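Local atomic coordinates of putative isocitrate dehydrogenase, NAD-dependent (Methylococcus capsulatus, PDB entry 6LKY), a protein that probably catalyses the NAD-dependent oxidative decarboxylation of isocitrate, and forms a dimer that binds the dinucleotide. Residues T48-P51 with D52-D56; I130-E134 with E135-A139; G264-P267 with D268-D271; A275-T278 with A279-A283. The protein carries 1 engineered substitution. All coordinates share one frame; numbering follows the deposited sequence.

Contact 1. Residues T48-P51 with D52-D56; sequences TPLP and DATLD
Leu50 reaches forward to the first turn of helix 52-61 with both of its methyls, and these make the apolar half of the contact. CD2 rests against Thr54, 3.9 Å from its CB, while CD1 comes within 4.1 Å of Leu55 CG, where the two leucine side chains cross at about a right angle. Thr54 turns its methyl CG2 toward Leu50, since chi1 of -60° sets CG2 anti to the backbone N; the same torsion puts OG1 beside that N, near the ring of Pro51. Pro51 CD lies 3.9 Å from Thr54 OG1 in van der Waals contact; the polar partner of that hydroxyl is Ser37 O.

The backbone marks a helix start. Pro51 occupies the N-cap position, and its carbonyl turns toward the first turn, accepting a weak bond from Thr54 N (3.1 Å) with a bent N-H...O angle of 129°. Just upstream, an ST turn shapes the approach: Thr48 OG1 accepts from Leu50 N at 3.2 Å.

Water supplies the remaining polar link. One molecule donates to Leu50 O at 2.9 Å and to Asp52 OD1 at 3.0 Å, so the carboxylate of the first helical residue is tied to the carbonyl two residues before it. Around this turn, Leu50 also packs on Val80, Thr83 and Leu84 of helix 80-87, and Pro51 on Ala42 and Phe46 of helix 39-46.

Contact 2. Residues I130-E134 with E135-A139; sequences IKVDE and EKIAA
Ile137 leans over Ile130 from the opposite strand of a hairpin, and its side chain can be followed outward atom by atom. CB stands 4.0 Å from Ile130 O. CG1 comes closer to that carbonyl oxygen, at 3.3 Å, placed between the backbone N and the carbonyl carbon by a chi1 of 64°; it also meets Ile130 CG2. The other branch, CG2, faces Val132 CG1 at 4.1 Å, the two side chains crossing at about a right angle. At the tip, CD1 packs on Ile130 CG2 at 3.8 Å, completing an apolar patch on this exposed surface.

The backbone explains why Ile137 lies where it does. Ile137 and Ala138 both face Ile130 in a classic beta bulge, and Ile130 O accepts from both: Ile137 N approaches nearly in line with the C=O, whereas Ala138 N uses a lone pair in the carbonyl plane. Ile130 N returns a bond to Ala138 O at 2.8 Å. Toward the turn of the hairpin, Val132 and Glu135 exchange two backbone bonds across a type II' turn, with Asp133 and Glu134 at its corners.

On the face away from Ile130, Val132 and Ala138, Lys131 and Lys136 run side by side as extended chains. Their aliphatic parts touch, CE of Lys131 lying 4.0 Å from CG of Lys136, while the like-charged NZ atoms stay 5.4 Å apart. Lys136 also makes a cation-pi contact with Phe129 and a long, weak ion pair with Glu187 of the second subunit. Ala138 and Ala139 continue the antiparallel sheet into that subunit.

Contact 3. Residues G264-P267 with D268-D271; sequences GSAP and DIAD. With NAD (nicotinamide-adenine-dinucleotide), chain C.
Ala266 and Ile269 pack side chain to side chain, CB of the first 3.8 Å from CG1 of the second, on the side of the loop turned to the dinucleotide. Ile269 N closes the turn by donating to Ala266 O at 3.2 Å, from above the carbonyl plane. The tight part is the cofactor grip. Backbone amides of Gly264 and Ala266 donate to O2A and O1A on the same NAD phosphate, the latter at 2.8 Å, and Ser265 N binds ribose oxygen O4D. Asp268 takes both hydroxyls of the adenosine ribose, O2B on OD1 (2.7 Å) and O3B on OD2 (2.8 Å). Its chi1 of 53° holds the carboxylate between backbone N and carbonyl carbon, facing the sugar. Such an acidic residue on the ribose diol is consistent with a preference for NAD over NADP, whose 2'-phosphate it would probably repel. Ile269 CD1 reaches adenine N3A at 3.3 Å; an alanine here would strip away that methyl and CG1, and the adenine and Ala266 CB would probably lose the apolar group packed against them.

The opposite end is looser and wetter. Ala270 N makes a weak bond to Pro267 O at 3.5 Å, and one water bridges that carbonyl to Ala270 O. Pro267 is exposed, although its CD still approaches ribose carbon C5D.

The loop runs between strand 257-261 and helix 278-290. Ser265 OG hydrogen-bonds to Thr70 OG1, and Ala266 and Ile269 pack on Ile12, just before helix 13-26.

Contact 4. Residues A275-T278 with A279-A283; sequences ANPT and AMIMA. With NAD (nicotinamide-adenine-dinucleotide), chain C.
Pro277, just before helix 278-290, and Thr278, at its start, offer their carbonyls to the first i to i+4 bonds, from Ile281 N at 2.9 Å and Met282 N at 2.8 Å. Both amides approach nearly head-on to the oxygen. Asn276, ahead of the turn, supplies the capping bond: OD1 accepts from Thr278 N at 2.9 Å, the donor standing 40° out of the plane of the side-chain amide. Thr278 OG1 also lies toward this oxygen, at a distance so short (2.5 Å) that its detail is doubtful; Asn276 ND2 is held by Asp317. Asn276 O serves the cofactor, accepting from NAD N6A at 2.9 Å, while a water links this carbonyl to Met280 N.

Among the side chains, Ile281 lies alongside Pro277, both pointing the same way. With chi1 of -71°, CG1 sits beside the backbone N, and the chain extends so that CD1 meets Pro277 CB at 3.7 Å. Cutting Ile281 back to an alanine is likely to open a gap beside the proline ring, where CD1 had packed. Thr278 CG2 and Met282 CG make a similar but wider pairing, at 4.1 Å. Asn276 CB approaches the adenine ring, 3.4 Å from N1A.

The helix start is buried among three others. Ile281 fits between Val23 of helix 13-26, Ile300 and Val304 of helix 294-310, and Ile333 of helix 326-337; Met280 packs on Val17 and Ala20, and Pro277 on Ala19 and Met329.

Overall arrangement
From the N terminus the four contacts follow in series, none nesting or crossing, and each closes a short local turn. Contact 1 turns the chain from helix 39-46 into helix 52-61. Contact 2 closes the hairpin of strands 127-132 and 135-146, an outlying arm about 33 Å from contact 1 between centres, and joins the second subunit. Contacts 3 and 4 share the connection from strand 257-261 to helix 278-290, their centres about 14 Å apart. They meet where Ile269 CD1 packs on Ala275 CA at 3.9 Å, and together they bind one NAD, contact 3 along phosphate and riboses, contact 4 at the adenine amino group.

Contact 1. Residues T48-P51 with D52-D56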
loop_
_atom_site.group_PDB
_atom_site.type_symbol
_atom_site.label_atom_id
_atom_site.label_comp_id
_atom_site.label_asym_id
_atom_site.label_seq_id
_atom_site.Cartn_x
_atom_site.Cartn_y
_atom_site.Cartn_z
ATOM N N THR A 48 -30.823 4.832 -11.265
ATOM C CA THR A 48 -30.225 5.018 -9.935
ATOM C C THR A 48 -29.203 3.920 -9.665
ATOM O O THR A 48 -29.447 2.759 -10.017
ATOM C CB THR A 48 -31.274 4.985 -8.819
ATOM O OG1 THR A 48 -30.604 4.855 -7.557
ATOM C CG2 THR A 48 -32.193 3.790 -8.992
ATOM N N PRO A 49 -28.083 4.229 -8.997
ATOM C CA PRO A 49 -27.095 3.164 -8.717
ATOM C C PRO A 49 -27.522 2.191 -7.618
ATOM O O PRO A 49 -26.962 1.094 -7.535
ATOM C CB PRO A 49 -25.827 3.944 -8.330
ATOM C CG PRO A 49 -26.333 5.268 -7.805
ATOM C CD PRO A 49 -27.607 5.565 -8.579
ATOM N N LEU A 50 -28.502 2.529 -6.786
ATOM C CA LEU A 50 -28.944 1.636 -5.715
ATOM C C LEU A 50 -30.450 1.768 -5.579
ATOM O O LEU A 50 -30.944 2.565 -4.772
ATOM C CB LEU A 50 -28.251 1.962 -4.392
ATOM C CG LEU A 50 -27.812 0.835 -3.449
ATOM C CD1 LEU A 50 -27.744 1.326 -2.013
ATOM C CD2 LEU A 50 -28.686 -0.377 -3.544
ATOM N N PRO A 51 -31.217 1.022 -6.375
ATOM C CA PRO A 51 -32.675 1.039 -6.203
ATOM C C PRO A 51 -33.037 0.664 -4.776
ATOM O O PRO A 51 -32.381 -0.179 -4.154
ATOM C CB PRO A 51 -33.177 -0.007 -7.209
ATOM C CG PRO A 51 -32.061 -0.194 -8.185
ATOM C CD PRO A 51 -30.781 0.121 -7.455
ATOM N N ASP A 52 -34.073 1.328 -4.253
ATOM C CA ASP A 52 -34.572 1.022 -2.913
ATOM C C ASP A 52 -34.894 -0.454 -2.760
ATOM O O ASP A 52 -34.653 -1.040 -1.699
ATOM C CB ASP A 52 -35.820 1.856 -2.607
ATOM C CG ASP A 52 -35.490 3.265 -2.150
ATOM O OD1 ASP A 52 -34.401 3.471 -1.557
ATOM O OD2 ASP A 52 -36.322 4.166 -2.395
ATOM N N ALA A 53 -35.451 -1.069 -3.807
ATOM C CA ALA A 53 -35.835 -2.476 -3.725
ATOM C C ALA A 53 -34.635 -3.380 -3.451
ATOM O O ALA A 53 -34.772 -4.390 -2.752
ATOM C CB ALA A 53 -36.547 -2.897 -5.012
ATOM N N THR A 54 -33.452 -3.029 -3.972
ATOM C CA THR A 54 -32.243 -3.813 -3.699
ATOM C C THR A 54 -31.901 -3.795 -2.212
ATOM O O THR A 54 -31.640 -4.842 -1.596
ATOM C CB THR A 54 -31.083 -3.261 -4.531
ATOM O OG1 THR A 54 -31.430 -3.351 -5.916
ATOM C CG2 THR A 54 -29.784 -4.048 -4.280
ATOM N N LEU A 55 -31.907 -2.601 -1.616
ATOM C CA LEU A 55 -31.635 -2.475 -0.188
ATOM C C LEU A 55 -32.705 -3.181 0.642
ATOM O O LEU A 55 -32.391 -3.901 1.599
ATOM C CB LEU A 55 -31.556 -0.996 0.190
ATOM C CG LEU A 55 -30.249 -0.459 0.758
ATOM C CD1 LEU A 55 -30.459 0.981 1.198
ATOM C CD2 LEU A 55 -29.766 -1.328 1.915
ATOM N N ASP A 56 -33.981 -2.978 0.289
ATOM C CA ASP A 56 -35.070 -3.668 0.981
ATOM C C ASP A 56 -34.881 -5.177 0.928
ATOM O O ASP A 56 -35.068 -5.872 1.934
ATOM C CB ASP A 56 -36.419 -3.279 0.362
ATOM C CG ASP A 56 -36.732 -1.800 0.510
ATOM O OD1 ASP A 56 -36.082 -1.136 1.344
ATOM O OD2 ASP A 56 -37.628 -1.299 -0.209
HETATM O O HOH W 1 -31.550 2.779 -1.912
#

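Contact 2. Residues I130-E134 with E135-A139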
loop_
_atom_site.group_PDB
_atom_site.type_symbol
_atom_site.label_atom_id
_atom_site.label_comp_id
_atom_site.label_asym_id
_atom_site.label_seq_id
_atom_site.Cartn_x
_atom_site.Cartn_y
_atom_site.Cartn_z
ATOM N N ILE A 130 -12.277 23.484 -2.299
ATOM C CA ILE A 130 -12.159 24.902 -1.993
ATOM C C ILE A 130 -12.082 25.632 -3.332
ATOM O O ILE A 130 -11.132 25.435 -4.117
ATOM C CB ILE A 130 -10.941 25.211 -1.109
ATOM C CG1 ILE A 130 -11.156 24.671 0.302
ATOM C CG2 ILE A 130 -10.719 26.712 -0.997
ATOM C CD1 ILE A 130 -10.385 23.459 0.580
ATOM N N LYS A 131 -13.077 26.486 -3.562
ATOM C CA LYS A 131 -13.322 27.157 -4.824
ATOM C C LYS A 131 -13.397 28.653 -4.589
ATOM O O LYS A 131 -13.800 29.108 -3.518
ATOM C CB LYS A 131 -14.658 26.736 -5.452
ATOM C CG LYS A 131 -14.839 25.264 -5.734
ATOM C CD LYS A 131 -16.115 25.023 -6.558
ATOM C CE LYS A 131 -16.261 23.553 -6.902
ATOM N NZ LYS A 131 -17.364 23.313 -7.882
ATOM N N VAL A 132 -13.039 29.422 -5.604
ATOM C CA VAL A 132 -13.536 30.780 -5.711
ATOM C C VAL A 132 -14.316 30.830 -7.013
ATOM O O VAL A 132 -13.769 30.567 -8.093
ATOM C CB VAL A 132 -12.423 31.848 -5.595
ATOM C CG1 VAL A 132 -11.043 31.238 -5.399
ATOM C CG2 VAL A 132 -12.466 32.886 -6.710
ATOM N N ASP A 133 -15.620 31.067 -6.889
ATOM C CA ASP A 133 -16.578 30.930 -7.986
ATOM C C ASP A 133 -16.464 29.499 -8.492
ATOM O O ASP A 133 -16.618 28.560 -7.692
ATOM C CB ASP A 133 -16.323 32.030 -9.029
ATOM C CG ASP A 133 -16.535 33.438 -8.464
ATOM O OD1 ASP A 133 -17.182 33.593 -7.398
ATOM O OD2 ASP A 133 -16.082 34.401 -9.112
ATOM N N GLU A 134 -16.117 29.272 -9.744
ATOM C CA GLU A 134 -16.106 27.935 -10.301
ATOM C C GLU A 134 -14.693 27.370 -10.414
ATOM O O GLU A 134 -14.522 26.231 -10.858
ATOM C CB GLU A 134 -16.827 27.958 -11.654
ATOM C CG GLU A 134 -18.371 28.180 -11.514
ATOM C CD GLU A 134 -18.787 29.632 -11.139
ATOM O OE1 GLU A 134 -18.390 30.591 -11.852
ATOM O OE2 GLU A 134 -19.523 29.812 -10.129
ATOM N N GLU A 135 -13.689 28.125 -9.978
ATOM C CA GLU A 135 -12.295 27.705 -10.017
ATOM C C GLU A 135 -11.946 26.909 -8.759
ATOM O O GLU A 135 -12.106 27.405 -7.642
ATOM C CB GLU A 135 -11.399 28.940 -10.133
ATOM C CG GLU A 135 -9.925 28.636 -10.364
ATOM C CD GLU A 135 -9.009 29.797 -9.976
ATOM O OE1 GLU A 135 -9.523 30.878 -9.605
ATOM O OE2 GLU A 135 -7.769 29.631 -10.056
ATOM N N LYS A 136 -11.455 25.685 -8.941
ATOM C CA LYS A 136 -11.023 24.848 -7.829
ATOM C C LYS A 136 -9.573 25.168 -7.512
ATOM O O LYS A 136 -8.687 24.939 -8.343
ATOM C CB LYS A 136 -11.170 23.364 -8.156
ATOM C CG LYS A 136 -12.595 22.885 -8.313
ATOM C CD LYS A 136 -12.596 21.548 -9.022
ATOM C CE LYS A 136 -13.998 21.016 -9.265
ATOM N NZ LYS A 136 -13.907 19.803 -10.142
ATOM N N ILE A 137 -9.320 25.700 -6.322
ATOM C CA ILE A 137 -7.944 25.977 -5.947
ATOM C C ILE A 137 -7.387 24.894 -5.036
ATOM O O ILE A 137 -6.153 24.771 -4.932
ATOM C CB ILE A 137 -7.792 27.371 -5.295
ATOM C CG1 ILE A 137 -8.566 27.449 -3.981
ATOM C CG2 ILE A 137 -8.181 28.508 -6.300
ATOM C CD1 ILE A 137 -8.284 28.730 -3.153
ATOM N N ALA A 138 -8.250 24.129 -4.355
ATOM C CA ALA A 138 -7.778 23.067 -3.470
ATOM C C ALA A 138 -8.931 22.109 -3.196
ATOM O O ALA A 138 -10.054 22.338 -3.633
ATOM C CB ALA A 138 -7.202 23.634 -2.162
ATOM N N ALA A 139 -8.634 21.019 -2.484
ATOM C CA ALA A 139 -9.637 20.033 -2.083
ATOM C C ALA A 139 -9.213 19.416 -0.757
ATOM O O ALA A 139 -8.021 19.373 -0.441
ATOM C CB ALA A 139 -9.833 18.930 -3.134
#

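Contact 3. Residues G264-P267 with D268-D271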
loop_
_atom_site.group_PDB
_atom_site.type_symbol
_atom_site.label_atom_id
_atom_site.label_comp_id
_atom_site.label_asym_id
_atom_site.label_seq_id
_atom_site.Cartn_x
_atom_site.Cartn_y
_atom_site.Cartn_z
ATOM N N GLY A 264 -12.492 -5.749 -8.887
ATOM C CA GLY A 264 -13.508 -4.903 -9.469
ATOM C C GLY A 264 -14.132 -5.461 -10.735
ATOM O O GLY A 264 -14.092 -6.666 -11.008
ATOM N N SER A 265 -14.760 -4.569 -11.500
ATOM C CA SER A 265 -15.507 -4.974 -12.685
ATOM C C SER A 265 -14.620 -5.219 -13.902
ATOM O O SER A 265 -15.146 -5.592 -14.957
ATOM C CB SER A 265 -16.576 -3.929 -13.015
ATOM O OG SER A 265 -16.029 -2.618 -13.037
ATOM N N ALA A 266 -13.302 -4.999 -13.786
ATOM C CA ALA A 266 -12.312 -5.296 -14.822
ATOM C C ALA A 266 -12.775 -4.887 -16.220
ATOM O O ALA A 266 -12.982 -5.749 -17.088
ATOM C CB ALA A 266 -11.971 -6.794 -14.790
ATOM N N PRO A 267 -12.944 -3.589 -16.485
ATOM C CA PRO A 267 -13.423 -3.179 -17.817
ATOM C C PRO A 267 -12.479 -3.555 -18.947
ATOM O O PRO A 267 -12.937 -3.678 -20.089
ATOM C CB PRO A 267 -13.579 -1.651 -17.692
ATOM C CG PRO A 267 -12.731 -1.260 -16.510
ATOM C CD PRO A 267 -12.749 -2.436 -15.580
ATOM N N ASP A 268 -11.181 -3.735 -18.678
ATOM C CA ASP A 268 -10.263 -4.083 -19.760
ATOM C C ASP A 268 -10.535 -5.468 -20.348
ATOM O O ASP A 268 -10.141 -5.719 -21.492
ATOM C CB ASP A 268 -8.799 -3.978 -19.300
ATOM C CG ASP A 268 -8.509 -4.778 -18.037
ATOM O OD1 ASP A 268 -9.460 -5.130 -17.313
ATOM O OD2 ASP A 268 -7.316 -5.048 -17.759
ATOM N N ILE A 269 -11.201 -6.364 -19.615
ATOM C CA ILE A 269 -11.507 -7.698 -20.116
ATOM C C ILE A 269 -12.998 -8.006 -20.064
ATOM O O ILE A 269 -13.393 -9.155 -20.260
ATOM C CB ILE A 269 -10.711 -8.787 -19.366
ATOM C CG1 ILE A 269 -11.079 -8.810 -17.888
ATOM C CG2 ILE A 269 -9.211 -8.594 -19.557
ATOM C CD1 ILE A 269 -10.586 -10.045 -17.154
ATOM N N ALA A 270 -13.840 -7.010 -19.796
ATOM C CA ALA A 270 -15.274 -7.266 -19.769
ATOM C C ALA A 270 -15.726 -7.739 -21.146
ATOM O O ALA A 270 -15.256 -7.244 -22.174
ATOM C CB ALA A 270 -16.044 -6.007 -19.352
ATOM N N ASP A 271 -16.607 -8.733 -21.166
ATOM C CA ASP A 271 -17.182 -9.272 -22.395
ATOM C C ASP A 271 -16.176 -10.049 -23.241
ATOM O O ASP A 271 -16.496 -10.415 -24.379
ATOM C CB ASP A 271 -17.855 -8.173 -23.223
ATOM C CG ASP A 271 -19.052 -7.572 -22.499
ATOM O OD1 ASP A 271 -19.734 -8.319 -21.754
ATOM O OD2 ASP A 271 -19.296 -6.356 -22.652
HETATM P PA NAD C . -10.072 -4.158 -11.235
HETATM O O1A NAD C . -11.426 -4.090 -11.898
HETATM O O2A NAD C . -10.085 -5.117 -10.085
HETATM O O5B NAD C . -8.968 -4.529 -12.333
HETATM C C5B NAD C . -7.598 -4.554 -11.941
HETATM C C4B NAD C . -6.852 -5.525 -12.835
HETATM O O4B NAD C . -7.185 -6.853 -12.384
HETATM C C3B NAD C . -7.319 -5.370 -14.276
HETATM O O3B NAD C . -6.223 -5.472 -15.173
HETATM C C2B NAD C . -8.278 -6.537 -14.458
HETATM O O2B NAD C . -8.369 -7.019 -15.808
HETATM C C1B NAD C . -7.767 -7.575 -13.468
HETATM N N9A NAD C . -8.960 -8.321 -13.096
HETATM C C8A NAD C . -9.592 -8.082 -11.786
HETATM N N7A NAD C . -10.562 -9.193 -11.808
HETATM C C5A NAD C . -9.733 -10.344 -12.148
HETATM C C6A NAD C . -10.538 -11.409 -12.873
HETATM N N6A NAD C . -11.417 -12.081 -11.903
HETATM N N1A NAD C . -9.581 -12.381 -13.424
HETATM C C2A NAD C . -8.662 -11.822 -14.435
HETATM N N3A NAD C . -8.739 -10.360 -14.489
HETATM C C4A NAD C . -8.756 -9.778 -13.149
HETATM O O3 NAD C . -9.661 -2.732 -10.622
HETATM P PN NAD C . -9.786 -1.317 -11.350
HETATM O O1N NAD C . -9.572 -1.372 -12.829
HETATM O O2N NAD C . -8.778 -0.418 -10.653
HETATM O O5D NAD C . -11.279 -0.792 -11.066
HETATM C C5D NAD C . -12.342 -1.086 -11.987
HETATM C C4D NAD C . -13.679 -0.753 -11.337
HETATM O O4D NAD C . -14.030 -1.720 -10.332
HETATM C C3D NAD C . -13.640 0.619 -10.659
HETATM O O3D NAD C . -14.817 1.322 -11.044
HETATM C C2D NAD C . -13.679 0.279 -9.181
HETATM O O2D NAD C . -14.341 1.253 -8.377
HETATM C C1D NAD C . -14.461 -1.027 -9.148
HETATM N N1N NAD C . -14.201 -1.702 -7.851
HETATM C C2N NAD C . -15.171 -2.737 -7.521
HETATM C C3N NAD C . -14.873 -3.145 -6.096
HETATM C C7N NAD C . -16.033 -3.877 -5.413
HETATM O O7N NAD C . -15.580 -4.915 -4.553
HETATM N N7N NAD C . -17.021 -4.338 -6.386
HETATM C C4N NAD C . -13.522 -3.822 -5.923
HETATM C C5N NAD C . -12.406 -3.060 -6.609
HETATM C C6N NAD C . -12.782 -2.115 -7.754
HETATM O O HOH W 2 -13.552 -5.414 -22.762
#

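Contact 4. Residues A275-T278 with A279-A283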
loop_
_atom_site.group_PDB
_atom_site.type_symbol
_atom_site.label_atom_id
_atom_site.label_comp_id
_atom_site.label_asym_id
_atom_site.label_seq_id
_atom_site.Cartn_x
_atom_site.Cartn_y
_atom_site.Cartn_z
ATOM N N ALA A 275 -12.264 -13.799 -17.754
ATOM C CA ALA A 275 -12.073 -13.513 -16.333
ATOM C C ALA A 275 -11.998 -14.789 -15.496
ATOM O O ALA A 275 -12.769 -15.731 -15.695
ATOM C CB ALA A 275 -13.203 -12.620 -15.811
ATOM N N ASN A 276 -11.078 -14.796 -14.537
ATOM C CA ASN A 276 -10.977 -15.879 -13.568
ATOM C C ASN A 276 -12.175 -15.857 -12.630
ATOM O O ASN A 276 -12.422 -14.834 -11.980
ATOM C CB ASN A 276 -9.689 -15.759 -12.768
ATOM C CG ASN A 276 -9.364 -17.018 -11.999
ATOM O OD1 ASN A 276 -10.252 -17.825 -11.687
ATOM N ND2 ASN A 276 -8.083 -17.200 -11.688
ATOM N N PRO A 277 -12.947 -16.939 -12.532
ATOM C CA PRO A 277 -14.107 -16.952 -11.638
ATOM C C PRO A 277 -13.794 -17.419 -10.230
ATOM O O PRO A 277 -14.706 -17.469 -9.397
ATOM C CB PRO A 277 -15.051 -17.941 -12.343
ATOM C CG PRO A 277 -14.116 -18.922 -13.001
ATOM C CD PRO A 277 -12.879 -18.142 -13.384
ATOM N N THR A 278 -12.528 -17.736 -9.961
ATOM C CA THR A 278 -12.140 -18.306 -8.676
ATOM C C THR A 278 -12.557 -17.415 -7.517
ATOM O O THR A 278 -13.108 -17.899 -6.523
ATOM C CB THR A 278 -10.632 -18.528 -8.651
ATOM O OG1 THR A 278 -10.262 -19.373 -9.747
ATOM C CG2 THR A 278 -10.191 -19.138 -7.320
ATOM N N ALA A 279 -12.278 -16.110 -7.614
ATOM C CA ALA A 279 -12.595 -15.201 -6.514
ATOM C C ALA A 279 -14.083 -15.233 -6.184
ATOM O O ALA A 279 -14.470 -15.345 -5.014
ATOM C CB ALA A 279 -12.147 -13.780 -6.859
ATOM N N MET A 280 -14.937 -15.160 -7.211
ATOM C CA MET A 280 -16.377 -15.204 -6.965
ATOM C C MET A 280 -16.799 -16.550 -6.387
ATOM O O MET A 280 -17.653 -16.614 -5.491
ATOM C CB MET A 280 -17.143 -14.918 -8.256
ATOM C CG MET A 280 -18.552 -14.409 -7.996
ATOM S SD MET A 280 -18.522 -12.720 -7.332
ATOM C CE MET A 280 -19.619 -12.875 -5.914
ATOM N N ILE A 281 -16.187 -17.635 -6.867
ATOM C CA ILE A 281 -16.518 -18.960 -6.353
ATOM C C ILE A 281 -16.107 -19.090 -4.884
ATOM O O ILE A 281 -16.868 -19.614 -4.062
ATOM C CB ILE A 281 -15.879 -20.027 -7.265
ATOM C CG1 ILE A 281 -16.616 -20.049 -8.610
ATOM C CG2 ILE A 281 -15.965 -21.395 -6.653
ATOM C CD1 ILE A 281 -15.761 -20.466 -9.796
ATOM N N MET A 282 -14.929 -18.562 -4.519
ATOM C CA MET A 282 -14.486 -18.563 -3.122
ATOM C C MET A 282 -15.380 -17.685 -2.258
ATOM O O MET A 282 -15.632 -18.009 -1.089
ATOM C CB MET A 282 -13.032 -18.096 -3.012
ATOM C CG MET A 282 -11.981 -19.045 -3.599
ATOM S SD MET A 282 -12.018 -20.714 -2.871
ATOM C CE MET A 282 -11.311 -20.365 -1.252
ATOM N N ALA A 283 -15.875 -16.572 -2.811
ATOM C CA ALA A 283 -16.868 -15.785 -2.085
ATOM C C ALA A 283 -18.101 -16.627 -1.793
ATOM O O ALA A 283 -18.661 -16.569 -0.689
ATOM C CB ALA A 283 -17.244 -14.524 -2.878
HETATM P PA NAD C . -10.072 -4.158 -11.235
HETATM O O1A NAD C . -11.426 -4.090 -11.898
HETATM O O2A NAD C . -10.085 -5.117 -10.085
HETATM O O5B NAD C . -8.968 -4.529 -12.333
HETATM C C5B NAD C . -7.598 -4.554 -11.941
HETATM C C4B NAD C . -6.852 -5.525 -12.835
HETATM O O4B NAD C . -7.185 -6.853 -12.384
HETATM C C3B NAD C . -7.319 -5.370 -14.276
HETATM O O3B NAD C . -6.223 -5.472 -15.173
HETATM C C2B NAD C . -8.278 -6.537 -14.458
HETATM O O2B NAD C . -8.369 -7.019 -15.808
HETATM C C1B NAD C . -7.767 -7.575 -13.468
HETATM N N9A NAD C . -8.960 -8.321 -13.096
HETATM C C8A NAD C . -9.592 -8.082 -11.786
HETATM N N7A NAD C . -10.562 -9.193 -11.808
HETATM C C5A NAD C . -9.733 -10.344 -12.148
HETATM C C6A NAD C . -10.538 -11.409 -12.873
HETATM N N6A NAD C . -11.417 -12.081 -11.903
HETATM N N1A NAD C . -9.581 -12.381 -13.424
HETATM C C2A NAD C . -8.662 -11.822 -14.435
HETATM N N3A NAD C . -8.739 -10.360 -14.489
HETATM C C4A NAD C . -8.756 -9.778 -13.149
HETATM O O3 NAD C . -9.661 -2.732 -10.622
HETATM P PN NAD C . -9.786 -1.317 -11.350
HETATM O O1N NAD C . -9.572 -1.372 -12.829
HETATM O O2N NAD C . -8.778 -0.418 -10.653
HETATM O O5D NAD C . -11.279 -0.792 -11.066
HETATM C C5D NAD C . -12.342 -1.086 -11.987
HETATM C C4D NAD C . -13.679 -0.753 -11.337
HETATM O O4D NAD C . -14.030 -1.720 -10.332
HETATM C C3D NAD C . -13.640 0.619 -10.659
HETATM O O3D NAD C . -14.817 1.322 -11.044
HETATM C C2D NAD C . -13.679 0.279 -9.181
HETATM O O2D NAD C . -14.341 1.253 -8.377
HETATM C C1D NAD C . -14.461 -1.027 -9.148
HETATM N N1N NAD C . -14.201 -1.702 -7.851
HETATM C C2N NAD C . -15.171 -2.737 -7.521
HETATM C C3N NAD C . -14.873 -3.145 -6.096
HETATM C C7N NAD C . -16.033 -3.877 -5.413
HETATM O O7N NAD C . -15.580 -4.915 -4.553
HETATM N N7N NAD C . -17.021 -4.338 -6.386
HETATM C C4N NAD C . -13.522 -3.822 -5.923
HETATM C C5N NAD C . -12.406 -3.060 -6.609
HETATM C C6N NAD C . -12.782 -2.115 -7.754
HETATM O O HOH W 3 -14.087 -14.039 -9.803
#